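Side-chain contacts in extracellular solute-binding protein, family 5 (Chelativorans sp., PDB 6WM6), which binds EDTA and other aminopolycarboxylates in the periplasm, probably delivering them to an ABC transporter for uptake: residues L93-N96 with S102-L105; D109-V114 with L181-L186; A304-M309 with M355-Q360; G382-A387 with G394-P399; L456-F461 with F525-L530. All coordinates share one frame; numbering follows the deposited sequence.

Contact 1 (L93-N96 with S102-L105); sequences LKMN and SAEL. With EDO (1,2-ethanediol), chain F.
Met-95 and Ala-103 meet where a small two-stranded antiparallel sheet, 85-87 with 93-95, abuts the edge strand 100-108 of a four-stranded antiparallel sheet. The two strands share no hydrogen bond, and the CA atoms of Met-95 and Ala-103 stay 7.7 Å apart, a gap spanned by a single thioether. The Met-95 side chain leaves its strand with CG trans to the backbone N (chi1 -169°), runs straight to the sulfur and then bends (chi3 77°), which lays SD and CE along the backbone opposite. SD comes within 3.5 Å of Ala-103 N and 3.7 Å of Ser-102 C, resting against the peptide unit that joins these two residues, while CE reaches on to Ser-102 CA at 4.0 Å. The methyl of Ala-103 points back at the methionine and touches SD at 3.9 Å. Ser-102 turns its own side chain the other way and contributes backbone alone. The contact is thus sulfur and methyl against peptide, small and near the surface. On the far flank an ethanediol, probably from the crystallisation liquor, gives a weak hydrogen bond from O2 to Met-95 O, 3.4 Å long. Phe-85 of strand 85-87 touches both Met-95 and Ala-103, and strand 111-117 pairs with the other side of 102-105 through Arg-116 and Val-114.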
# COMPACT_ATOMS: atom_id res chain seq x y z
N LEU A 93 -4.38 9.50 -10.31
CA LEU A 93 -4.54 8.42 -11.28
C LEU A 93 -4.45 8.99 -12.68
O LEU A 93 -5.12 9.97 -13.01
CB LEU A 93 -5.92 7.76 -11.10
CG LEU A 93 -6.04 6.83 -9.92
CD1 LEU A 93 -7.49 6.45 -9.67
CD2 LEU A 93 -5.21 5.58 -10.11
N LYS A 94 -3.60 8.39 -13.50
CA LYS A 94 -3.42 8.80 -14.90
C LYS A 94 -3.89 7.68 -15.80
O LYS A 94 -3.42 6.54 -15.70
CB LYS A 94 -1.95 9.11 -15.19
CG LYS A 94 -1.70 9.58 -16.61
CD LYS A 94 -0.19 9.68 -16.90
CE LYS A 94 0.07 10.10 -18.33
NZ LYS A 94 1.46 10.63 -18.48
N MET A 95 -4.80 8.01 -16.71
CA MET A 95 -5.25 7.03 -17.68
C MET A 95 -4.08 6.59 -18.55
O MET A 95 -3.27 7.42 -18.99
CB MET A 95 -6.32 7.65 -18.58
CG MET A 95 -7.01 6.61 -19.42
SD MET A 95 -8.17 7.27 -20.66
CE MET A 95 -6.99 7.83 -21.87
N ASN A 96 -4.00 5.29 -18.81
CA ASN A 96 -2.95 4.69 -19.62
C ASN A 96 -3.28 4.90 -21.08
O ASN A 96 -4.10 4.16 -21.66
CB ASN A 96 -2.83 3.22 -19.26
CG ASN A 96 -1.87 2.47 -20.14
OD1 ASN A 96 -1.21 3.06 -21.00
ND2 ASN A 96 -1.72 1.20 -19.88
N SER A 102 -9.64 6.28 -24.60
CA SER A 102 -10.45 7.04 -23.68
C SER A 102 -11.10 6.13 -22.66
O SER A 102 -11.25 4.92 -22.86
CB SER A 102 -11.53 7.83 -24.43
OG SER A 102 -12.37 6.97 -25.19
N ALA A 103 -11.50 6.74 -21.55
CA ALA A 103 -12.30 6.11 -20.51
C ALA A 103 -13.18 7.23 -19.98
O ALA A 103 -12.67 8.29 -19.59
CB ALA A 103 -11.43 5.55 -19.41
N GLU A 104 -14.49 7.04 -20.02
CA GLU A 104 -15.43 8.13 -19.77
C GLU A 104 -16.62 7.63 -18.98
O GLU A 104 -17.18 6.57 -19.28
CB GLU A 104 -15.92 8.73 -21.11
CG GLU A 104 -16.84 9.93 -20.96
CD GLU A 104 -17.20 10.56 -22.27
OE1 GLU A 104 -17.26 9.85 -23.30
OE2 GLU A 104 -17.43 11.81 -22.28
N LEU A 105 -16.99 8.40 -17.96
CA LEU A 105 -18.25 8.23 -17.24
C LEU A 105 -19.33 8.86 -18.10
O LEU A 105 -19.49 10.08 -18.14
CB LEU A 105 -18.16 8.94 -15.89
CG LEU A 105 -19.40 8.93 -15.02
CD1 LEU A 105 -19.57 7.58 -14.37
CD2 LEU A 105 -19.29 10.03 -13.96
C1 EDO F . 2.16 6.25 -20.62
O1 EDO F . 2.44 7.35 -19.74
C2 EDO F . 0.71 5.80 -20.46
O2 EDO F . -0.08 6.87 -19.94

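Contact 2 (D109-V114 with L181-L186); sequences DPQTVV and LGWQGL
Val-113 and Trp-183 supply the apolar part of this contact: both methyls of the valine touch the indole, CG2 in a CH-pi contact and CG1 as an apolar neighbour of CZ3. CG2 stands over one face of the indole, 4.1 Å from the centroid of the six-membered ring and 26° off its normal. CG1 sits further out and meets CZ3 of Trp-183 at 3.7 Å. The valine puts CG1 trans to its backbone N (chi1 173°), an orientation that turns both methyls to the ring. On the opposite face of the indole lies CG of the next residue, Gln-184, 3.5 Å above the plane, and the ring is thereby packed between a strand side chain and its own chain neighbour.

The second kind of contact is polar against aromatic. NE2 of Gln-111, carried on an extended side chain, approaches Trp-183 CD1 to 4.0 Å, with the amide plane turned 72° from the indole; this is van der Waals contact and not a hydrogen bond. Both ends of the amide have polar partners nearby; OE1 accepts from Phe-180 N.

Hydrogen bonds shape each segment separately. Thr-112 OG1 donates to Pro-110 O at 2.9 Å, from above the carbonyl plane. Gly-185 N binds Gly-182 O at 3.0 Å and Leu-186 N binds Trp-183 O at 3.1 Å, giving the short 3-10 segment that presents the indole. Strand 111-117 is an inner strand of its antiparallel sheet, flanked by 100-108 and 171-176, and the loop leading from 171-176 to helix 193-196 folds back to set Trp-183 upon it.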
# COMPACT_ATOMS: atom_id res chain seq x y z
N ASP A 109 -27.35 7.51 -14.66
CA ASP A 109 -28.68 6.96 -14.43
C ASP A 109 -28.94 5.84 -15.41
O ASP A 109 -29.69 6.00 -16.38
CB ASP A 109 -29.76 8.04 -14.55
N PRO A 110 -28.33 4.66 -15.20
CA PRO A 110 -27.38 4.23 -14.16
C PRO A 110 -25.94 4.59 -14.48
O PRO A 110 -25.63 4.96 -15.63
CB PRO A 110 -27.52 2.70 -14.19
CG PRO A 110 -27.82 2.41 -15.62
CD PRO A 110 -28.70 3.54 -16.08
N GLN A 111 -25.07 4.50 -13.49
CA GLN A 111 -23.67 4.81 -13.72
C GLN A 111 -23.10 3.89 -14.80
O GLN A 111 -23.21 2.66 -14.73
CB GLN A 111 -22.85 4.66 -12.43
CG GLN A 111 -21.38 4.90 -12.60
CD GLN A 111 -20.62 5.02 -11.30
OE1 GLN A 111 -21.12 5.58 -10.32
NE2 GLN A 111 -19.41 4.51 -11.27
N THR A 112 -22.49 4.49 -15.81
CA THR A 112 -21.99 3.79 -16.99
C THR A 112 -20.62 4.35 -17.32
O THR A 112 -20.45 5.57 -17.35
CB THR A 112 -22.94 4.01 -18.18
OG1 THR A 112 -24.28 3.60 -17.85
CG2 THR A 112 -22.46 3.19 -19.36
N VAL A 113 -19.67 3.46 -17.54
CA VAL A 113 -18.32 3.82 -17.95
C VAL A 113 -18.03 3.12 -19.27
O VAL A 113 -18.29 1.92 -19.41
CB VAL A 113 -17.27 3.42 -16.89
CG1 VAL A 113 -15.85 3.66 -17.43
CG2 VAL A 113 -17.49 4.18 -15.60
N VAL A 114 -17.49 3.87 -20.23
CA VAL A 114 -17.10 3.33 -21.54
C VAL A 114 -15.60 3.45 -21.69
O VAL A 114 -15.03 4.54 -21.50
CB VAL A 114 -17.82 4.04 -22.70
CG1 VAL A 114 -17.29 3.53 -24.04
CG2 VAL A 114 -19.31 3.82 -22.59
N LEU A 181 -17.68 5.77 -6.57
CA LEU A 181 -16.67 6.79 -6.79
C LEU A 181 -15.42 6.25 -7.47
O LEU A 181 -14.88 6.87 -8.39
CB LEU A 181 -16.29 7.37 -5.43
CG LEU A 181 -15.04 8.22 -5.37
CD1 LEU A 181 -15.27 9.50 -6.08
CD2 LEU A 181 -14.63 8.45 -3.92
N GLY A 182 -14.94 5.09 -7.02
CA GLY A 182 -13.59 4.66 -7.34
C GLY A 182 -13.45 3.88 -8.63
O GLY A 182 -12.61 2.97 -8.74
N TRP A 183 -14.24 4.21 -9.66
CA TRP A 183 -14.22 3.41 -10.87
C TRP A 183 -12.88 3.48 -11.60
O TRP A 183 -12.52 2.52 -12.30
CB TRP A 183 -15.38 3.82 -11.78
CG TRP A 183 -15.31 5.21 -12.33
CD1 TRP A 183 -15.88 6.33 -11.79
CD2 TRP A 183 -14.66 5.62 -13.54
NE1 TRP A 183 -15.61 7.42 -12.58
CE2 TRP A 183 -14.87 7.01 -13.66
CE3 TRP A 183 -13.92 4.96 -14.51
CZ2 TRP A 183 -14.35 7.74 -14.74
CZ3 TRP A 183 -13.41 5.69 -15.57
CH2 TRP A 183 -13.64 7.05 -15.67
N GLN A 184 -12.11 4.57 -11.47
CA GLN A 184 -10.80 4.62 -12.10
C GLN A 184 -9.79 3.68 -11.46
O GLN A 184 -8.71 3.47 -12.03
CB GLN A 184 -10.28 6.06 -12.12
CG GLN A 184 -11.12 6.99 -13.00
CD GLN A 184 -10.58 8.40 -13.09
OE1 GLN A 184 -9.65 8.78 -12.40
NE2 GLN A 184 -11.15 9.18 -14.00
N GLY A 185 -10.11 3.11 -10.31
CA GLY A 185 -9.30 2.07 -9.69
C GLY A 185 -9.54 0.69 -10.22
O GLY A 185 -8.80 -0.24 -9.86
N LEU A 186 -10.55 0.51 -11.08
CA LEU A 186 -10.92 -0.79 -11.61
C LEU A 186 -10.10 -1.14 -12.85
O LEU A 186 -9.60 -0.27 -13.55
CB LEU A 186 -12.41 -0.80 -11.96
CG LEU A 186 -13.32 -0.44 -10.79
CD1 LEU A 186 -14.79 -0.43 -11.23
CD2 LEU A 186 -13.15 -1.41 -9.63

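Contact 3 (A304-M309 with M355-Q360); sequences ANWYFM and MFLPNQ. With EDO (1,2-ethanediol), chain E.
One methyl group, CD2 of Leu-357, makes both of the close contacts with the strand segment: it lies 4.0 Å from Trp-306 CD1 and 4.1 Å from Ala-304 O. That carbonyl oxygen sits in the indole plane at the edge of Trp-306, and the methyl touches both the oxygen and CD1, lying oblique to the ring. The tryptophan has its CG between its own N and carbonyl carbon (chi1 53°), which turns the CD1 side of the indole toward Ala-304 O and Leu-357. The start of strand 305-311, just after the chain turns a corner at Ala-304, is thus joined to the loop between helices 333-340 and 366-369.

The other methyl, CD1, faces an ethanediol, probably from the crystallisation liquor, whose C1 is 3.6 Å away. This small diol also takes a weak hydrogen bond from Asn-359 ND2 to its O1 (3.2 Å) and is hydrogen-bonded to the backbone O of Pro-547.

Behind the leucine, a type I beta turn from Leu-357 to Gln-360 is fastened twice. Gln-360 N donates to Leu-357 O at 3.0 Å, and Leu-357 N donates to Gln-360 OE1 at 2.9 Å, nearly straight at 170° and on a lone pair of the amide oxygen. OE1 receives a second bond, from Gln-463 NE2. Cutting Leu-357 back to an alanine would probably open a gap beside Trp-306 CD1 and take away the methyl that CD1 sets against the diol.

With no hydrogen bond crossing between the segments, their fit depends on dispersion and shape; polar bonding instead fixes the turn, and hence the place from which the leucine reaches the strand.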
# COMPACT_ATOMS: atom_id res chain seq x y z
N ALA A 304 2.79 6.20 1.32
CA ALA A 304 1.40 5.92 1.61
C ALA A 304 1.25 4.99 2.81
O ALA A 304 0.12 4.84 3.33
CB ALA A 304 0.72 5.27 0.39
N ASN A 305 2.31 4.34 3.25
CA ASN A 305 2.28 3.50 4.44
C ASN A 305 2.41 4.40 5.65
O ASN A 305 3.31 5.25 5.72
CB ASN A 305 3.44 2.50 4.43
CG ASN A 305 3.33 1.47 3.34
OD1 ASN A 305 2.25 1.21 2.85
ND2 ASN A 305 4.44 0.85 3.01
N TRP A 306 1.55 4.18 6.64
CA TRP A 306 1.56 4.99 7.87
C TRP A 306 1.57 4.10 9.11
O TRP A 306 0.77 3.15 9.20
CB TRP A 306 0.41 6.00 7.91
CG TRP A 306 -0.97 5.47 7.68
CD1 TRP A 306 -1.55 5.20 6.48
CD2 TRP A 306 -1.98 5.20 8.68
NE1 TRP A 306 -2.85 4.76 6.66
CE2 TRP A 306 -3.14 4.77 8.00
CE3 TRP A 306 -2.01 5.28 10.07
CZ2 TRP A 306 -4.33 4.43 8.66
CZ3 TRP A 306 -3.20 4.95 10.73
CH2 TRP A 306 -4.33 4.54 10.02
N TYR A 307 2.47 4.41 10.04
CA TYR A 307 2.55 3.71 11.29
C TYR A 307 1.33 4.01 12.15
O TYR A 307 0.81 5.15 12.16
CB TYR A 307 3.76 4.13 12.10
CG TYR A 307 5.07 3.60 11.63
CD1 TYR A 307 5.32 2.23 11.61
CD2 TYR A 307 6.09 4.45 11.22
CE1 TYR A 307 6.53 1.74 11.18
CE2 TYR A 307 7.34 3.96 10.82
CZ TYR A 307 7.52 2.59 10.81
OH TYR A 307 8.75 2.09 10.38
N PHE A 308 0.90 3.00 12.91
CA PHE A 308 -0.19 3.14 13.85
C PHE A 308 0.11 2.25 15.05
O PHE A 308 0.90 1.30 14.98
CB PHE A 308 -1.53 2.73 13.23
CG PHE A 308 -1.61 1.27 12.84
CD1 PHE A 308 -1.81 0.29 13.80
CD2 PHE A 308 -1.55 0.87 11.51
CE1 PHE A 308 -1.91 -1.06 13.44
CE2 PHE A 308 -1.66 -0.47 11.16
CZ PHE A 308 -1.83 -1.43 12.13
N MET A 309 -0.61 2.53 16.15
CA MET A 309 -0.75 1.59 17.24
C MET A 309 -2.23 1.22 17.34
O MET A 309 -3.08 2.09 17.56
CB MET A 309 -0.29 2.16 18.57
CG MET A 309 -0.26 1.07 19.64
SD MET A 309 0.19 1.67 21.28
CE MET A 309 -1.23 2.69 21.67
N MET A 355 -8.04 7.98 8.47
CA MET A 355 -8.65 7.81 7.17
C MET A 355 -8.03 8.63 6.05
O MET A 355 -8.27 8.31 4.87
CB MET A 355 -10.15 8.09 7.22
CG MET A 355 -10.83 7.01 8.08
SD MET A 355 -12.59 7.15 8.08
CE MET A 355 -12.95 5.96 9.36
N PHE A 356 -7.24 9.64 6.37
CA PHE A 356 -6.63 10.53 5.39
C PHE A 356 -5.17 10.75 5.74
O PHE A 356 -4.83 11.01 6.90
CB PHE A 356 -7.31 11.91 5.43
CG PHE A 356 -8.81 11.87 5.26
CD1 PHE A 356 -9.38 11.71 4.01
CD2 PHE A 356 -9.63 12.04 6.35
CE1 PHE A 356 -10.76 11.72 3.86
CE2 PHE A 356 -11.02 12.04 6.21
CZ PHE A 356 -11.57 11.88 4.96
N LEU A 357 -4.31 10.71 4.73
CA LEU A 357 -2.94 11.18 4.89
C LEU A 357 -2.95 12.70 5.02
O LEU A 357 -3.91 13.36 4.60
CB LEU A 357 -2.10 10.78 3.68
CG LEU A 357 -1.93 9.28 3.42
CD1 LEU A 357 -1.28 9.09 2.04
CD2 LEU A 357 -1.12 8.60 4.49
N PRO A 358 -1.86 13.28 5.55
CA PRO A 358 -1.85 14.74 5.76
C PRO A 358 -2.06 15.55 4.50
O PRO A 358 -2.50 16.71 4.61
CB PRO A 358 -0.45 14.98 6.37
CG PRO A 358 -0.20 13.72 7.14
CD PRO A 358 -0.74 12.61 6.25
N ASN A 359 -1.78 15.01 3.32
CA ASN A 359 -1.96 15.75 2.08
C ASN A 359 -3.29 15.48 1.38
O ASN A 359 -3.54 16.06 0.31
CB ASN A 359 -0.81 15.47 1.10
CG ASN A 359 -0.76 14.04 0.66
OD1 ASN A 359 -0.77 13.13 1.49
ND2 ASN A 359 -0.66 13.82 -0.65
N GLN A 360 -4.14 14.62 1.92
CA GLN A 360 -5.41 14.30 1.27
C GLN A 360 -6.53 15.20 1.75
O GLN A 360 -6.59 15.60 2.92
CB GLN A 360 -5.77 12.85 1.52
CG GLN A 360 -4.92 11.86 0.72
CD GLN A 360 -5.30 10.44 0.99
OE1 GLN A 360 -5.26 9.96 2.14
NE2 GLN A 360 -5.65 9.70 -0.06
C1 EDO E . 0.55 10.35 -0.76
O1 EDO E . 1.32 11.41 -1.34
C2 EDO E . 1.49 9.19 -0.46
O2 EDO E . 2.44 9.17 -1.54

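Contact 4 (G382-A387 with G394-P399); sequences GILSEA and GSLLDP
Different first torsions bring Leu-384 and Leu-396 together. Leu-384, on the helix, swings CG away from its carbonyl carbon (chi1 -69°), whereas Leu-396, on the strand, sets CG across from its backbone N (chi1 -171°). Both residues aim at the facing segment, and a single methyl of the first, CD1, lies against both methyls of the second, 4.0 Å from Leu-396 CD2 and 4.1 Å from Leu-396 CD1.

A second touch is made nearer the surface. There Pro-399 brings CG and CB to the backbone of Ala-387, with CG 3.4 Å from Ala-387 O and CB 4.1 Å from the same oxygen. Ala-387 N bonds to Leu-384 O at 3.1 Å and weakly to Ile-383 O.

Helix 377-386 is followed, after a short link, by the small antiparallel hairpin of strands 390-392 and 395-397, and the two leucines pack the second strand of the hairpin against the helix. Helix 321-330 packs on Leu-384 through Leu-323 and Ala-326, while Tyr-389, in the link between helix and hairpin, touches both Leu-396 and Pro-399.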
# COMPACT_ATOMS: atom_id res chain seq x y z
N GLY A 382 -6.49 11.31 35.22
CA GLY A 382 -7.87 11.70 35.49
C GLY A 382 -8.87 10.82 34.78
O GLY A 382 -9.88 10.42 35.35
N ILE A 383 -8.60 10.49 33.51
CA ILE A 383 -9.47 9.58 32.77
C ILE A 383 -9.59 8.26 33.52
O ILE A 383 -10.68 7.69 33.65
CB ILE A 383 -8.93 9.38 31.34
CG1 ILE A 383 -9.06 10.70 30.55
CG2 ILE A 383 -9.68 8.27 30.64
CD1 ILE A 383 -8.27 10.71 29.25
N LEU A 384 -8.46 7.74 33.99
CA LEU A 384 -8.49 6.47 34.71
C LEU A 384 -9.26 6.59 36.02
O LEU A 384 -10.07 5.72 36.34
CB LEU A 384 -7.06 6.02 34.99
CG LEU A 384 -6.31 5.59 33.72
CD1 LEU A 384 -4.85 5.34 34.03
CD2 LEU A 384 -6.95 4.36 33.09
N SER A 385 -8.98 7.64 36.81
CA SER A 385 -9.66 7.81 38.08
C SER A 385 -11.17 7.92 37.87
O SER A 385 -11.95 7.32 38.63
CB SER A 385 -9.12 9.06 38.77
OG SER A 385 -9.82 9.29 40.00
N GLU A 386 -11.59 8.65 36.84
CA GLU A 386 -13.02 8.84 36.59
C GLU A 386 -13.70 7.57 36.14
O GLU A 386 -14.94 7.49 36.18
CB GLU A 386 -13.21 9.98 35.58
CG GLU A 386 -12.85 11.33 36.18
CD GLU A 386 -12.48 12.37 35.14
OE1 GLU A 386 -12.84 12.21 33.95
OE2 GLU A 386 -11.83 13.36 35.52
N ALA A 387 -12.95 6.56 35.70
CA ALA A 387 -13.50 5.26 35.37
C ALA A 387 -13.37 4.25 36.49
O ALA A 387 -13.79 3.10 36.33
CB ALA A 387 -12.82 4.73 34.10
N GLY A 394 2.46 1.69 42.94
CA GLY A 394 3.02 1.84 41.61
C GLY A 394 2.39 0.98 40.54
O GLY A 394 2.88 1.00 39.40
N SER A 395 1.33 0.23 40.85
CA SER A 395 0.64 -0.59 39.87
C SER A 395 -0.81 -0.12 39.75
O SER A 395 -1.46 0.20 40.75
CB SER A 395 0.67 -2.07 40.28
OG SER A 395 2.00 -2.58 40.21
N LEU A 396 -1.30 -0.11 38.52
CA LEU A 396 -2.68 0.30 38.26
C LEU A 396 -3.62 -0.86 38.57
O LEU A 396 -3.39 -1.99 38.16
CB LEU A 396 -2.83 0.71 36.80
CG LEU A 396 -4.17 1.36 36.43
CD1 LEU A 396 -4.30 2.69 37.14
CD2 LEU A 396 -4.32 1.50 34.91
N LEU A 397 -4.69 -0.55 39.31
CA LEU A 397 -5.74 -1.50 39.62
C LEU A 397 -6.99 -1.19 38.80
O LEU A 397 -7.36 -0.02 38.65
CB LEU A 397 -6.14 -1.42 41.11
CG LEU A 397 -5.02 -1.53 42.14
CD1 LEU A 397 -5.60 -1.44 43.55
CD2 LEU A 397 -4.24 -2.82 41.96
N ASP A 398 -7.64 -2.23 38.29
CA ASP A 398 -8.91 -2.06 37.60
C ASP A 398 -9.99 -1.72 38.63
O ASP A 398 -9.76 -1.82 39.85
CB ASP A 398 -9.23 -3.29 36.75
CG ASP A 398 -9.55 -4.53 37.55
OD1 ASP A 398 -9.92 -4.45 38.73
OD2 ASP A 398 -9.43 -5.65 36.96
N PRO A 399 -11.17 -1.30 38.18
CA PRO A 399 -12.22 -0.91 39.14
C PRO A 399 -12.57 -1.97 40.13
O PRO A 399 -12.92 -1.65 41.29
CB PRO A 399 -13.39 -0.52 38.22
CG PRO A 399 -12.73 -0.04 36.96
CD PRO A 399 -11.54 -0.98 36.78

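Contact 5 (L456-F461 with F525-L530); sequences LHLNYF and FPIYQL. With SO4 (sulfate ion), chain B.
Tyr-460 starts its contact with Leu-530 at CB, which lies 3.9 Å from Leu-530 CD1. Beyond it CG stands between the backbone N and the carbonyl carbon (chi1 67°), and the ring follows, with CD2 of Leu-530 lying oblique to it and the ring of Tyr-415 meeting it. Farther out, CE1 and CZ both come within 3.7 Å of sulfate O3, which lies at the ring edge, in its plane. At the tip, OH donates to that same O3 at 2.7 Å; the ion, probably from the crystallisation liquor, is also hydrogen-bonded to Ala-71 N. A phenylalanine here would keep the ring but is likely to leave sulfate O3 without its hydroxyl donor.

The two segments belong to one mixed sheet, in which strand 305-311 lies between them and pairs antiparallel with each. Twist leaves their touching parts 51° apart, and side chains must reach past the central strand. Leu-458 and Ile-527 do so, crossing at about a right angle with Leu-458 CD2 3.8 Å from Ile-527 CD1; Met-421 of helix 416-429 packs on the isoleucine. Next to the tyrosine, Asn-459 ND2 donates to His-457 NE2 (3.0 Å), while Asn-459 OD1 accepts from Tyr-460 N at 2.8 Å.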
# COMPACT_ATOMS: atom_id res chain seq x y z
N LEU A 456 -1.87 -4.33 22.47
CA LEU A 456 -1.46 -3.21 21.64
C LEU A 456 -0.63 -3.78 20.51
O LEU A 456 0.07 -4.78 20.67
CB LEU A 456 -0.61 -2.22 22.45
CG LEU A 456 -1.25 -1.64 23.72
CD1 LEU A 456 -0.19 -0.88 24.53
CD2 LEU A 456 -2.39 -0.74 23.37
N HIS A 457 -0.72 -3.16 19.33
CA HIS A 457 0.00 -3.66 18.16
C HIS A 457 0.48 -2.49 17.30
O HIS A 457 -0.34 -1.65 16.91
CB HIS A 457 -0.88 -4.59 17.32
CG HIS A 457 -0.20 -5.19 16.13
ND1 HIS A 457 0.72 -6.20 16.25
CD2 HIS A 457 -0.28 -4.91 14.81
CE1 HIS A 457 1.15 -6.55 15.04
NE2 HIS A 457 0.55 -5.79 14.15
N LEU A 458 1.79 -2.42 17.03
CA LEU A 458 2.37 -1.41 16.17
C LEU A 458 2.63 -2.00 14.80
O LEU A 458 3.27 -3.04 14.68
CB LEU A 458 3.71 -0.93 16.75
CG LEU A 458 3.70 -0.03 17.95
CD1 LEU A 458 5.09 0.01 18.57
CD2 LEU A 458 3.29 1.37 17.55
N ASN A 459 2.12 -1.34 13.77
CA ASN A 459 2.29 -1.83 12.39
C ASN A 459 2.02 -0.63 11.48
O ASN A 459 2.04 0.52 11.93
CB ASN A 459 1.36 -3.03 12.16
CG ASN A 459 1.88 -4.02 11.14
OD1 ASN A 459 2.46 -3.65 10.11
ND2 ASN A 459 1.65 -5.30 11.41
N TYR A 460 1.78 -0.90 10.20
CA TYR A 460 1.43 0.15 9.26
C TYR A 460 0.25 -0.29 8.39
O TYR A 460 0.07 -1.48 8.13
CB TYR A 460 2.61 0.60 8.37
CG TYR A 460 3.10 -0.45 7.39
CD1 TYR A 460 2.53 -0.59 6.12
CD2 TYR A 460 4.13 -1.31 7.72
CE1 TYR A 460 2.97 -1.56 5.23
CE2 TYR A 460 4.58 -2.28 6.82
CZ TYR A 460 3.98 -2.39 5.60
OH TYR A 460 4.43 -3.38 4.71
N PHE A 461 -0.53 0.68 7.94
CA PHE A 461 -1.52 0.50 6.89
C PHE A 461 -1.03 1.19 5.63
O PHE A 461 -0.35 2.21 5.69
CB PHE A 461 -2.87 1.11 7.30
CG PHE A 461 -3.73 0.22 8.15
CD1 PHE A 461 -4.00 -1.07 7.76
CD2 PHE A 461 -4.28 0.68 9.35
CE1 PHE A 461 -4.81 -1.88 8.54
CE2 PHE A 461 -5.07 -0.16 10.12
CZ PHE A 461 -5.33 -1.42 9.71
N PHE A 525 -4.57 4.40 16.77
CA PHE A 525 -3.81 5.64 17.00
C PHE A 525 -2.82 5.84 15.86
O PHE A 525 -1.86 5.07 15.74
CB PHE A 525 -3.06 5.48 18.33
CG PHE A 525 -2.18 6.65 18.71
CD1 PHE A 525 -2.71 7.81 19.26
CD2 PHE A 525 -0.81 6.56 18.60
CE1 PHE A 525 -1.90 8.85 19.67
CE2 PHE A 525 0.01 7.62 18.97
CZ PHE A 525 -0.54 8.76 19.52
N PRO A 526 -3.06 6.81 14.99
CA PRO A 526 -2.12 7.07 13.89
C PRO A 526 -0.89 7.78 14.40
O PRO A 526 -0.97 8.59 15.34
CB PRO A 526 -2.93 7.97 12.95
CG PRO A 526 -3.84 8.78 13.89
CD PRO A 526 -4.13 7.84 15.06
N ILE A 527 0.25 7.50 13.77
CA ILE A 527 1.55 8.03 14.20
C ILE A 527 2.12 8.94 13.11
O ILE A 527 1.99 10.17 13.19
CB ILE A 527 2.47 6.89 14.66
CG1 ILE A 527 1.83 6.12 15.82
CG2 ILE A 527 3.82 7.44 15.08
CD1 ILE A 527 2.53 4.81 16.20
N TYR A 528 2.76 8.39 12.10
CA TYR A 528 3.28 9.18 10.98
C TYR A 528 3.62 8.23 9.84
O TYR A 528 3.74 7.01 10.02
CB TYR A 528 4.47 10.05 11.38
CG TYR A 528 5.70 9.34 11.88
CD1 TYR A 528 6.47 8.57 11.02
CD2 TYR A 528 6.12 9.46 13.21
CE1 TYR A 528 7.62 7.91 11.45
CE2 TYR A 528 7.26 8.80 13.64
CZ TYR A 528 7.99 8.04 12.78
OH TYR A 528 9.15 7.37 13.17
N GLN A 529 3.80 8.81 8.66
CA GLN A 529 4.11 8.05 7.45
C GLN A 529 5.53 7.51 7.46
O GLN A 529 6.48 8.18 7.87
CB GLN A 529 3.93 8.97 6.24
CG GLN A 529 2.48 9.29 5.89
CD GLN A 529 2.41 10.51 5.04
OE1 GLN A 529 2.40 11.63 5.54
NE2 GLN A 529 2.29 10.31 3.74
N LEU A 530 5.69 6.29 6.95
CA LEU A 530 7.02 5.74 6.76
C LEU A 530 7.75 6.51 5.67
O LEU A 530 7.15 6.94 4.69
CB LEU A 530 6.95 4.27 6.34
CG LEU A 530 6.66 3.24 7.43
CD1 LEU A 530 5.28 3.36 8.02
CD2 LEU A 530 6.85 1.83 6.85
S SO4 B . 3.21 -5.07 1.51
O1 SO4 B . 3.29 -4.70 0.09
O2 SO4 B . 4.39 -5.84 1.86
O3 SO4 B . 3.14 -3.83 2.34
O4 SO4 B . 2.01 -5.87 1.72

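Overall arrangement
The contacts form two adjoining pairs and one outlier. Contacts 1 and 2, centres 11 Å apart, share a sheet: strands 100-108 and 111-117 are neighbours, probably joined by a hydrogen bond from Val-114 N to Glu-104 O (2.9 Å). Contacts 3 and 5 lie closer still, centres 8 Å apart, because strand 305-311 separates the two strands of contact 5; Met-309 O probably accepts from Phe-525 N (2.9 Å). About 26 Å divides the centre of contact 3 from those of contacts 1 and 2. Contact 4 is peripheral, about 31 Å from contact 3 and 56 Å from contact 1, centre to centre. Probable crystallisation additives lie at three: ethanediol at 1 and 3, sulfate at 5.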